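Local coordinates for SAM-dependent O-methyltransferase (Leptospira interrogans, PDB 2HNK), which transfers a methyl group from S-adenosyl-L-methionine to a hydroxyl oxygen of its substrate, as a SAM-dependent O-methyltransferase with a modified Rossmann fold, at the interface of chains A and B. Numbering follows the deposited sequence. Chains: chain A/B, SAM-dependent O-methyltransferase.

The interface of chains A and B. Residues chain A 183, 185-186, 188, 223; chain B 6, 8, 12.
The N-terminal arm of one chain packs on the segment after strand 175-180 of the other chain, A:Leu183 to A:Gly186, in the two-fold pair of class I O-methyltransferases, with a modified Rossmann fold, that forms the deposited assembly; the structure alone does not show that this pair is the dimer in solution. B:Ile6, in the extended stretch before helix 10-18, and B:Leu12, on that helix, meet A:Leu183 and the 3-10 helix 184-189. The ethyl branch of B:Ile6 does the reaching: CG1 lies anti to the backbone N (chi1 -171°), and the nearly extended chain carries CD1 to 3.5 Å from the amide N of A:Gly186. B:Ile6 CD1 also touches A:Leu183 CB at 3.7 Å, the two side chains crossing at about a right angle. The shorter branch, B:Ile6 CG2, faces A:Leu183 CD1 at 4.1 Å. Isoleucine suits this place because its two branches can address the root and one tip of the same leucine. The other tip of A:Leu183, CD2, goes to B:Leu12, meeting its CD1 at 3.8 Å, so the forked leucine sits against both B:Ile6 and B:Leu12. B:Leu12 in turn spreads its fork over A:Gly186, with CD1 3.8 Å and CD2 3.9 Å from the glycine CA. Having no side chain, the glycine lets these methyls come right up to the backbone, and its positive phi (90°) is easily tolerated. Beside the B:Ile6 methyl, A:Asp223 braces the start of that 3-10 helix from within its own chain: OD1 accepts a hydrogen bond from A:Asp185 N at 2.6 Å through its syn lone pair. A short carboxylate suits this bracing role, and the same oxygen also borders the B:Ile6 methyl.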
loop_
_atom_site.group_PDB
_atom_site.type_symbol
_atom_site.label_atom_id
_atom_site.label_comp_id
_atom_site.label_asym_id
_atom_site.label_seq_id
_atom_site.Cartn_x
_atom_site.Cartn_y
_atom_site.Cartn_z
ATOM N N LEU A 183 0.833 -14.790 -5.323
ATOM C CA LEU A 183 1.692 -15.826 -4.766
ATOM C C LEU A 183 1.065 -17.218 -4.877
ATOM O O LEU A 183 1.769 -18.215 -4.800
ATOM C CB LEU A 183 2.141 -15.480 -3.329
ATOM C CG LEU A 183 3.080 -14.261 -3.249
ATOM C CD1 LEU A 183 3.413 -13.864 -1.820
ATOM C CD2 LEU A 183 4.361 -14.466 -4.072
ATOM N N ASP A 185 -0.645 -19.463 -3.135
ATOM C CA ASP A 185 -0.363 -20.477 -2.114
ATOM C C ASP A 185 1.100 -20.946 -2.139
ATOM O O ASP A 185 1.441 -22.009 -1.624
ATOM C CB ASP A 185 -1.340 -21.649 -2.259
ATOM C CG ASP A 185 -1.339 -22.579 -1.060
ATOM O OD1 ASP A 185 -1.315 -22.097 0.090
ATOM O OD2 ASP A 185 -1.366 -23.808 -1.278
ATOM N N GLY A 186 1.958 -20.140 -2.750
ATOM C CA GLY A 186 3.375 -20.445 -2.849
ATOM C C GLY A 186 3.760 -21.233 -4.084
ATOM O O GLY A 186 4.950 -21.392 -4.369
ATOM N N VAL A 188 3.767 -20.620 -7.209
ATOM C CA VAL A 188 4.531 -19.863 -8.215
ATOM C C VAL A 188 6.049 -20.041 -8.100
ATOM O O VAL A 188 6.759 -19.984 -9.107
ATOM C CB VAL A 188 4.185 -18.341 -8.220
ATOM C CG1 VAL A 188 2.773 -18.101 -8.740
ATOM C CG2 VAL A 188 4.384 -17.715 -6.845
ATOM N N ASP A 223 -2.977 -13.760 -0.067
ATOM C CA ASP A 223 -2.310 -14.731 -0.945
ATOM C C ASP A 223 -1.352 -14.022 -1.930
ATOM O O ASP A 223 -1.082 -14.504 -3.039
ATOM C CB ASP A 223 -3.374 -15.569 -1.675
ATOM C CG ASP A 223 -2.792 -16.750 -2.448
ATOM O OD1 ASP A 223 -1.904 -17.471 -1.935
ATOM O OD2 ASP A 223 -3.257 -16.961 -3.585
ATOM N N ILE B 6 -0.492 -15.766 3.689
ATOM C CA ILE B 6 0.381 -16.810 3.197
ATOM C C ILE B 6 1.591 -17.023 4.116
ATOM O O ILE B 6 2.184 -16.067 4.609
ATOM C CB ILE B 6 0.836 -16.489 1.741
ATOM C CG1 ILE B 6 1.587 -17.674 1.113
ATOM C CG2 ILE B 6 1.645 -15.172 1.682
ATOM C CD1 ILE B 6 1.635 -17.642 -0.391
ATOM N N LEU B 8 5.254 -17.551 4.488
ATOM C CA LEU B 8 6.421 -17.260 3.675
ATOM C C LEU B 8 7.558 -18.205 3.994
ATOM O O LEU B 8 7.801 -18.525 5.154
ATOM C CB LEU B 8 6.877 -15.813 3.866
ATOM C CG LEU B 8 5.917 -14.750 3.340
ATOM C CD1 LEU B 8 6.301 -13.396 3.888
ATOM C CD2 LEU B 8 5.896 -14.731 1.824
ATOM N N LEU B 12 10.117 -18.694 -1.311
ATOM C CA LEU B 12 9.054 -17.799 -1.750
ATOM C C LEU B 12 9.481 -16.329 -1.644
ATOM O O LEU B 12 9.088 -15.507 -2.471
ATOM C CB LEU B 12 7.757 -18.080 -0.973
ATOM C CG LEU B 12 6.411 -17.455 -1.383
ATOM C CD1 LEU B 12 6.040 -17.673 -2.871
ATOM C CD2 LEU B 12 5.305 -17.970 -0.481
#